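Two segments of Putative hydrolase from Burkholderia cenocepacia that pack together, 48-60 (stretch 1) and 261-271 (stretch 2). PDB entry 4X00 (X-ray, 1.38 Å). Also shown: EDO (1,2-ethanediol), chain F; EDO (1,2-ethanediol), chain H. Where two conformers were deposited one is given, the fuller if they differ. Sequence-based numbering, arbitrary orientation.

Stretch 1, residues 48-60: LNWSKQLQDPRLQ
Stretch 2, residues 261-271: PFLEEPERFNR

Segments far apart in sequence often dock by using polar side chains, amide or ammonium, to satisfy backbone carbonyls that a helix leaves free, and this hydrolase offers a compact example. Residues 48-60 run from a 3-10 segment (48-49) into a short helix beginning at Ser 51, with Trp 50 at the N-cap position, and then through a turn into a second 3-10 segment (57-59). Residues 261-271 form two helices, 261-264 and 266-271, broken at Glu 265 (phi/psi -133/67°), which also occupies the N-cap position of the second. The register is set by two pairs, Lys 52 CA with Pro 266 CA at 6.4 Å and Gln 53 CA with Asn 270 CA at 6.5 Å; together the stretches bury 584 Å².

Asn 270 has the largest covered area, 98 Å². Its CA-to-CB bond points toward stretch 1, and an m rotamer with chi2 of -9° lets both ends of the amide work. Asn 270 ND2 donates to Lys 52 O at 3.1 Å and to Asp 56 OD2 at 2.8 Å, while Asn 270 OD1 accepts from Gln 53 NE2 at 2.9 Å. Asp 56, in the t rotamer (chi2 -23°), divides its carboxylate: Asp 56 OD1 receives Arg 58 N at 2.8 Å, within the following 3-10 turn, as OD2 reaches across. Leu 59 (m, t) adds an apolar flank, Leu 59 CD1 lying 3.8 Å from Asn 270 CG.

Lys 52, covering 78 Å², is nearly extended (m, t, t, t) from a CB directed toward the partner. Its methylenes pass Pro 266, with Lys 52 CD 3.6 Å from Pro 266 CB, before Lys 52 NZ donates to Leu 263 O at 2.8 Å. Gln 53 CB points sideways, but the folded chain (m, p, chi3 63°) brings its end nearer, and Gln 53 NE2 donates to Phe 262 O at 3.0 Å as well as to Asn 270. Two consecutive carbonyls near the end of the first helix are thereby engaged by consecutive residues of stretch 1.

Leu 263 (73 Å²; m, t) and Phe 262 (71 Å²; p, chi2 -85°) complete the contact. Leu 263 CG approaches Asn 49 O at 3.8 Å. Asn 49 O also lies 3.2 Å from Phe 262 CE2 at the ring edge, near its plane. Over one face of this ring sits Trp 50 (m, chi2 113°), with Trp 50 CZ3 3.7 Å from Phe 262 CG. Trp 50 starts with CB directed away, yet its indole returns to pair obliquely, planes at 38°.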

ATOM      1  N   LEU A  48       1.219  -8.511   7.116  1.00  7.74           N
ATOM      2  CA  LEU A  48       1.560  -9.851   6.615  1.00  8.30           C
ATOM      3  C   LEU A  48       1.821  -9.884   5.130  1.00  8.05           C
ATOM      4  O   LEU A  48       2.522 -10.796   4.661  1.00  9.31           O
ATOM      5  CB  LEU A  48       0.436 -10.862   6.932  1.00  9.08           C
ATOM      6  CG  LEU A  48       0.213 -11.056   8.432  1.00 10.24           C
ATOM      7  CD1 LEU A  48      -0.892 -12.097   8.652  1.00 10.26           C
ATOM      8  CD2 LEU A  48       1.483 -11.411   9.228  1.00 11.49           C
ATOM      9  N   ASN A  49       1.291  -8.918   4.378  1.00  8.15           N
ATOM     10  CA  ASN A  49       1.565  -8.902   2.939  1.00  8.48           C
ATOM     11  C   ASN A  49       3.036  -8.811   2.591  1.00  8.55           C
ATOM     12  O   ASN A  49       3.414  -9.223   1.511  1.00  9.04           O
ATOM     13  CB  ASN A  49       0.848  -7.738   2.274  1.00 10.79           C
ATOM     14  CG  ASN A  49      -0.625  -7.929   2.224  1.00 13.81           C
ATOM     15  OD1 ASN A  49      -1.368  -7.113   2.771  1.00 17.08           O
ATOM     16  ND2 ASN A  49      -1.076  -8.960   1.545  1.00 12.43           N
ATOM     17  N   TRP A  50       3.842  -8.259   3.505  1.00  7.92           N
ATOM     18  CA  TRP A  50       5.233  -7.919   3.195  1.00  8.25           C
ATOM     19  C   TRP A  50       6.236  -8.966   3.653  1.00  9.06           C
ATOM     20  O   TRP A  50       7.435  -8.716   3.646  1.00  9.19           O
ATOM     21  CB  TRP A  50       5.573  -6.565   3.812  1.00  9.21           C
ATOM     22  CG  TRP A  50       4.723  -5.448   3.315  1.00  8.47           C
ATOM     23  CD1 TRP A  50       3.798  -4.722   4.040  1.00  8.32           C
ATOM     24  CD2 TRP A  50       4.681  -4.933   1.982  1.00  7.85           C
ATOM     25  NE1 TRP A  50       3.208  -3.784   3.233  1.00  8.19           N
ATOM     26  CE2 TRP A  50       3.754  -3.866   1.971  1.00  8.09           C
ATOM     27  CE3 TRP A  50       5.398  -5.225   0.803  1.00  8.64           C
ATOM     28  CZ2 TRP A  50       3.507  -3.093   0.818  1.00  8.44           C
ATOM     29  CZ3 TRP A  50       5.143  -4.465  -0.338  1.00  8.96           C
ATOM     30  CH2 TRP A  50       4.207  -3.423  -0.326  1.00  8.93           C
ATOM     31  N   SER A  51       5.777 -10.166   3.979  1.00  9.65           N
ATOM     32  CA  SER A  51       6.652 -11.194   4.543  0.76 11.08           C
ATOM     33  C   SER A  51       7.864 -11.540   3.665  1.00 10.97           C
ATOM     34  O   SER A  51       8.957 -11.795   4.173  1.00 11.68           O
ATOM     35  CB  SER A  51       5.871 -12.472   4.826  0.76 12.88           C
ATOM     36  OG  SER A  51       5.477 -13.078   3.620  0.76 14.81           O
ATOM     37  N   LYS A  52       7.688 -11.565   2.344  1.00 10.72           N
ATOM     38  CA  LYS A  52       8.814 -11.954   1.491  0.76 11.19           C
ATOM     39  C   LYS A  52       9.858 -10.857   1.373  1.00 11.01           C
ATOM     40  O   LYS A  52      10.997 -11.114   0.947  1.00 11.90           O
ATOM     41  CB  LYS A  52       8.327 -12.361   0.104  0.76 12.47           C
ATOM     42  CG  LYS A  52       7.401 -13.567   0.146  0.76 14.19           C
ATOM     43  CD  LYS A  52       7.163 -14.091  -1.225  0.76 17.62           C
ATOM     44  CE  LYS A  52       6.094 -15.162  -1.222  0.76 20.14           C
ATOM     45  NZ  LYS A  52       5.832 -15.575  -2.614  0.76 21.57           N
ATOM     46  N   GLN A  53       9.486  -9.633   1.722  1.00 10.02           N
ATOM     47  CA  GLN A  53      10.465  -8.536   1.811  1.00  9.82           C
ATOM     48  C   GLN A  53      11.164  -8.612   3.172  1.00 11.02           C
ATOM     49  O   GLN A  53      12.403  -8.567   3.251  1.00 12.33           O
ATOM     50  CB  GLN A  53       9.796  -7.168   1.618  1.00  8.94           C
ATOM     51  CG  GLN A  53       9.360  -6.902   0.172  1.00  8.90           C
ATOM     52  CD  GLN A  53       8.348  -7.903  -0.364  1.00  8.67           C
ATOM     53  OE1 GLN A  53       7.226  -7.984   0.161  1.00  9.30           O
ATOM     54  NE2 GLN A  53       8.708  -8.657  -1.419  1.00  8.66           N
ATOM     55  N   LEU A  54      10.392  -8.734   4.249  1.00 12.37           N
ATOM     56  CA  LEU A  54      10.999  -8.739   5.582  1.00 14.06           C
ATOM     57  C   LEU A  54      11.909  -9.927   5.843  1.00 16.05           C
ATOM     58  O   LEU A  54      12.832  -9.832   6.647  1.00 17.31           O
ATOM     59  CB  LEU A  54       9.915  -8.725   6.659  1.00 16.35           C
ATOM     60  CG  LEU A  54       8.870  -7.641   6.484  1.00 18.04           C
ATOM     61  CD1 LEU A  54       7.763  -7.817   7.509  1.00 19.53           C
ATOM     62  CD2 LEU A  54       9.550  -6.265   6.603  1.00 18.02           C
ATOM     63  N   GLN A  55      11.644 -11.043   5.183  1.00 16.40           N
ATOM     64  CA  GLN A  55      12.447 -12.246   5.381  1.00 18.79           C
ATOM     65  C   GLN A  55      13.694 -12.346   4.516  1.00 18.26           C
ATOM     66  O   GLN A  55      14.473 -13.269   4.683  1.00 18.93           O
ATOM     67  CB  GLN A  55      11.585 -13.491   5.129  1.00 23.06           C
ATOM     68  CG  GLN A  55      10.462 -13.688   6.144  1.00 28.06           C
ATOM     69  CD  GLN A  55       9.420 -14.703   5.672  1.00 32.21           C
ATOM     70  OE1 GLN A  55       9.525 -15.260   4.572  1.00 33.43           O
ATOM     71  NE2 GLN A  55       8.404 -14.940   6.504  1.00 34.48           N
ATOM     72  N   ASP A  56      13.883 -11.417   3.584  1.00 16.41           N
ATOM     73  CA  ASP A  56      15.005 -11.498   2.654  1.00 16.68           C
ATOM     74  C   ASP A  56      16.284 -10.990   3.309  1.00 18.13           C
ATOM     75  O   ASP A  56      16.356  -9.829   3.671  1.00 17.79           O
ATOM     76  CB  ASP A  56      14.681 -10.695   1.398  1.00 16.85           C
ATOM     77  CG  ASP A  56      15.682 -10.937   0.277  1.00 17.84           C
ATOM     78  OD1 ASP A  56      16.816 -11.339   0.569  1.00 18.35           O
ATOM     79  OD2 ASP A  56      15.357 -10.697  -0.897  1.00 17.81           O
ATOM     80  N   PRO A  57      17.299 -11.859   3.450  1.00 20.58           N
ATOM     81  CA  PRO A  57      18.565 -11.420   4.046  1.00 21.88           C
ATOM     82  C   PRO A  57      19.130 -10.178   3.354  1.00 20.87           C
ATOM     83  O   PRO A  57      19.784  -9.341   4.002  1.00 21.74           O
ATOM     84  CB  PRO A  57      19.487 -12.621   3.834  1.00 23.31           C
ATOM     85  CG  PRO A  57      18.605 -13.773   3.725  1.00 23.06           C
ATOM     86  CD  PRO A  57      17.307 -13.300   3.121  1.00 21.63           C
ATOM     87  N   ARG A  58      18.878 -10.067   2.056  1.00 19.57           N
ATOM     88  CA  ARG A  58      19.458  -8.990   1.241  1.00 19.51           C
ATOM     89  C   ARG A  58      18.837  -7.619   1.524  1.00 18.12           C
ATOM     90  O   ARG A  58      19.364  -6.597   1.093  1.00 18.78           O
ATOM     91  CB  ARG A  58      19.324  -9.309  -0.245  1.00 20.52           C
ATOM     92  N   LEU A  59      17.727  -7.588   2.257  1.00 16.06           N
ATOM     93  CA  LEU A  59      17.125  -6.324   2.655  1.00 15.35           C
ATOM     94  C   LEU A  59      17.367  -5.987   4.124  1.00 14.83           C
ATOM     95  O   LEU A  59      16.921  -4.940   4.582  1.00 15.02           O
ATOM     96  CB  LEU A  59      15.623  -6.349   2.401  1.00 14.38           C
ATOM     97  CG  LEU A  59      15.191  -6.457   0.933  1.00 14.12           C
ATOM     98  CD1 LEU A  59      13.692  -6.445   0.827  1.00 14.40           C
ATOM     99  CD2 LEU A  59      15.778  -5.288   0.125  1.00 14.63           C
ATOM    100  N   GLN A  60      18.078  -6.841   4.850  1.00 16.57           N
ATOM    101  CA  GLN A  60      18.221  -6.790   6.314  0.54 18.05           C
ATOM    102  C   GLN A  60      19.089  -5.652   6.826  1.00 17.53           C
ATOM    103  O   GLN A  60      19.144  -5.397   8.036  1.00 17.71           O
ATOM    104  CB  GLN A  60      18.812  -8.107   6.841  0.54 19.40           C
ATOM    105  CG  GLN A  60      17.898  -9.297   6.698  0.54 19.78           C
ATOM    106  CD  GLN A  60      16.492  -9.013   7.188  0.54 20.33           C
ATOM    107  OE1 GLN A  60      16.277  -8.694   8.365  0.54 21.37           O
ATOM    108  NE2 GLN A  60      15.525  -9.107   6.283  0.54 20.34           N
ATOM    109  N   PRO A 261       2.933  -8.023  -7.233  1.00  8.28           N
ATOM    110  CA  PRO A 261       4.245  -8.494  -7.704  1.00  8.57           C
ATOM    111  C   PRO A 261       5.256  -8.748  -6.584  1.00  8.72           C
ATOM    112  O   PRO A 261       6.190  -9.519  -6.797  1.00  8.90           O
ATOM    113  CB  PRO A 261       4.723  -7.351  -8.636  1.00  9.05           C
ATOM    114  CG  PRO A 261       3.932  -6.151  -8.216  1.00  8.58           C
ATOM    115  CD  PRO A 261       2.575  -6.725  -7.812  1.00  8.03           C
ATOM    116  N   PHE A 262       5.130  -8.076  -5.447  1.00  8.30           N
ATOM    117  CA  PHE A 262       6.038  -8.288  -4.319  1.00  8.38           C
ATOM    118  C   PHE A 262       5.877  -9.704  -3.734  1.00  8.80           C
ATOM    119  O   PHE A 262       6.807 -10.215  -3.076  1.00  9.49           O
ATOM    120  CB  PHE A 262       5.802  -7.223  -3.231  1.00  8.95           C
ATOM    121  CG  PHE A 262       4.357  -7.151  -2.786  1.00  8.61           C
ATOM    122  CD1 PHE A 262       3.423  -6.387  -3.490  1.00  8.67           C
ATOM    123  CD2 PHE A 262       3.935  -7.927  -1.699  1.00  9.78           C
ATOM    124  CE1 PHE A 262       2.081  -6.368  -3.099  1.00  9.10           C
ATOM    125  CE2 PHE A 262       2.604  -7.925  -1.307  1.00  9.44           C
ATOM    126  CZ  PHE A 262       1.673  -7.144  -2.015  1.00  9.82           C
ATOM    127  N   LEU A 263       4.715 -10.330  -3.973  1.00  8.72           N
ATOM    128  CA  LEU A 263       4.502 -11.728  -3.585  1.00  9.11           C
ATOM    129  C   LEU A 263       4.719 -12.644  -4.772  1.00  9.56           C
ATOM    130  O   LEU A 263       5.241 -13.751  -4.617  1.00 10.84           O
ATOM    131  CB  LEU A 263       3.074 -11.922  -3.030  1.00  9.27           C
ATOM    132  CG  LEU A 263       2.932 -11.496  -1.557  1.00 11.21           C
ATOM    133  CD1 LEU A 263       1.434 -11.322  -1.202  1.00 11.66           C
ATOM    134  CD2 LEU A 263       3.606 -12.480  -0.605  1.00 12.87           C
ATOM    135  N   GLU A 264       4.312 -12.192  -5.961  1.00  8.69           N
ATOM    136  CA  GLU A 264       4.366 -13.063  -7.154  1.00  9.39           C
ATOM    137  C   GLU A 264       5.765 -13.239  -7.748  1.00  9.35           C
ATOM    138  O   GLU A 264       6.088 -14.329  -8.267  1.00 11.00           O
ATOM    139  CB  GLU A 264       3.430 -12.534  -8.239  1.00  9.49           C
ATOM    140  CG  GLU A 264       1.951 -12.522  -7.780  1.00 11.16           C
ATOM    141  CD  GLU A 264       1.023 -11.894  -8.789  1.00 13.23           C
ATOM    142  OE1 GLU A 264       0.866 -12.454  -9.883  1.00 13.91           O
ATOM    143  OE2 GLU A 264       0.426 -10.834  -8.494  1.00 14.29           O
ATOM    144  N   GLU A 265       6.564 -12.182  -7.706  1.00  9.31           N
ATOM    145  CA  GLU A 265       7.937 -12.186  -8.208  1.00  9.33           C
ATOM    146  C   GLU A 265       8.835 -11.544  -7.150  1.00  8.93           C
ATOM    147  O   GLU A 265       9.370 -10.446  -7.354  1.00  9.16           O
ATOM    148  CB  GLU A 265       8.022 -11.431  -9.544  1.00 10.36           C
ATOM    149  CG  GLU A 265       7.316 -12.158 -10.679  1.00 11.29           C
ATOM    150  CD  GLU A 265       7.517 -11.485 -12.027  1.00 12.20           C
ATOM    151  OE1 GLU A 265       8.673 -11.289 -12.450  1.00 12.81           O
ATOM    152  OE2 GLU A 265       6.514 -11.163 -12.694  1.00 12.77           O
ATOM    153  N   PRO A 266       8.984 -12.206  -5.999  1.00  8.59           N
ATOM    154  CA  PRO A 266       9.601 -11.527  -4.849  1.00  8.70           C
ATOM    155  C   PRO A 266      11.094 -11.290  -5.036  1.00  8.69           C
ATOM    156  O   PRO A 266      11.584 -10.269  -4.544  1.00  9.86           O
ATOM    157  CB  PRO A 266       9.326 -12.513  -3.690  1.00  9.19           C
ATOM    158  CG  PRO A 266       9.206 -13.853  -4.355  1.00 10.02           C
ATOM    159  CD  PRO A 266       8.506 -13.566  -5.669  1.00  9.63           C
ATOM    160  N   GLU A 267      11.804 -12.184  -5.715  1.00  9.66           N
ATOM    161  CA  GLU A 267      13.234 -11.960  -5.907  1.00 10.20           C
ATOM    162  C   GLU A 267      13.478 -10.737  -6.793  1.00  9.28           C
ATOM    163  O   GLU A 267      14.305  -9.868  -6.496  1.00  9.76           O
ATOM    164  CB  GLU A 267      13.869 -13.191  -6.541  1.00 11.70           C
ATOM    165  CG  GLU A 267      13.743 -14.451  -5.702  1.00 13.83           C
ATOM    166  CD  GLU A 267      12.416 -15.223  -5.908  1.00 15.77           C
ATOM    167  OE1 GLU A 267      11.616 -14.863  -6.788  1.00 15.70           O
ATOM    168  OE2 GLU A 267      12.224 -16.264  -5.251  1.00 18.85           O
ATOM    169  N   ARG A 268      12.723 -10.645  -7.881  1.00  9.21           N
ATOM    170  CA  ARG A 268      12.798  -9.483  -8.754  1.00  8.81           C
ATOM    171  C   ARG A 268      12.374  -8.207  -8.026  1.00  8.91           C
ATOM    172  O   ARG A 268      13.059  -7.175  -8.098  1.00  9.20           O
ATOM    173  CB  ARG A 268      11.930  -9.716  -9.991  1.00  9.91           C
ATOM    174  CG  ARG A 268      11.879  -8.582 -10.971  1.00 10.33           C
ATOM    175  CD  ARG A 268      10.915  -8.923 -12.090  1.00 10.65           C
ATOM    176  NE  ARG A 268      10.845  -7.889 -13.109  1.00 10.83           N
ATOM    177  CZ  ARG A 268      10.015  -7.951 -14.141  1.00 11.07           C
ATOM    178  NH1 ARG A 268       9.202  -9.030 -14.290  1.00 11.08           N
ATOM    179  NH2 ARG A 268      10.019  -6.978 -15.052  1.00 12.26           N
ATOM    180  N   PHE A 269      11.280  -8.292  -7.271  1.00  8.49           N
ATOM    181  CA  PHE A 269      10.802  -7.117  -6.555  1.00  8.61           C
ATOM    182  C   PHE A 269      11.840  -6.617  -5.564  1.00  8.53           C
ATOM    183  O   PHE A 269      12.091  -5.415  -5.481  1.00  8.64           O
ATOM    184  CB  PHE A 269       9.486  -7.437  -5.845  1.00  8.42           C
ATOM    185  CG  PHE A 269       8.914  -6.247  -5.119  1.00  8.75           C
ATOM    186  CD1 PHE A 269       8.124  -5.333  -5.792  1.00  9.20           C
ATOM    187  CD2 PHE A 269       9.247  -6.009  -3.795  1.00  8.09           C
ATOM    188  CE1 PHE A 269       7.633  -4.208  -5.147  1.00  9.79           C
ATOM    189  CE2 PHE A 269       8.748  -4.880  -3.141  1.00  8.62           C
ATOM    190  CZ  PHE A 269       7.985  -3.977  -3.832  1.00  8.86           C
ATOM    191  N   ASN A 270      12.431  -7.535  -4.804  1.00  8.50           N
ATOM    192  CA  ASN A 270      13.375  -7.124  -3.773  1.00  9.00           C
ATOM    193  C   ASN A 270      14.636  -6.543  -4.386  1.00  9.20           C
ATOM    194  O   ASN A 270      15.258  -5.645  -3.802  1.00 10.47           O
ATOM    195  CB  ASN A 270      13.725  -8.297  -2.867  1.00  9.77           C
ATOM    196  CG  ASN A 270      12.548  -8.738  -2.029  1.00  9.39           C
ATOM    197  OD1 ASN A 270      11.512  -8.059  -1.998  1.00  9.59           O
ATOM    198  ND2 ASN A 270      12.712  -9.844  -1.314  1.00 10.94           N
ATOM    199  N   ARG A 271      15.042  -7.080  -5.538  1.00  9.81           N
ATOM    200  CA  ARG A 271      16.145  -6.502  -6.303  1.00  9.43           C
ATOM    201  C   ARG A 271      15.806  -5.069  -6.745  1.00  9.54           C
ATOM    202  O   ARG A 271      16.579  -4.131  -6.517  1.00  9.96           O
ATOM    203  CB  ARG A 271      16.430  -7.392  -7.525  1.00  9.64           C
ATOM    204  CG  ARG A 271      17.670  -6.935  -8.299  1.00 10.31           C
ATOM    205  CD  ARG A 271      17.668  -7.519  -9.729  1.00 10.45           C
ATOM    206  NE  ARG A 271      16.667  -6.846 -10.545  1.00 10.42           N
ATOM    207  CZ  ARG A 271      15.871  -7.436 -11.447  1.00  9.86           C
ATOM    208  NH1 ARG A 271      15.977  -8.739 -11.704  1.00 10.49           N
ATOM    209  NH2 ARG A 271      14.958  -6.724 -12.097  1.00 10.76           N
TER
HETATM  210  C1  EDO F 302       2.282 -13.513   2.725  1.00 24.14           C
HETATM  211  O1  EDO F 302       3.395 -14.367   2.433  1.00 28.92           O
HETATM  212  C2  EDO F 302       1.648 -13.965   4.034  1.00 25.82           C
HETATM  213  O2  EDO F 302       2.488 -13.590   5.136  1.00 25.59           O
HETATM  214  C1  EDO H 304      11.933  -4.565 -15.167  1.00 30.91           C
HETATM  215  O1  EDO H 304      12.649  -5.714 -15.677  1.00 24.06           O
HETATM  216  C2  EDO H 304      12.223  -4.299 -13.692  1.00 27.90           C
HETATM  217  O2  EDO H 304      12.250  -5.505 -12.923  1.00 13.68           O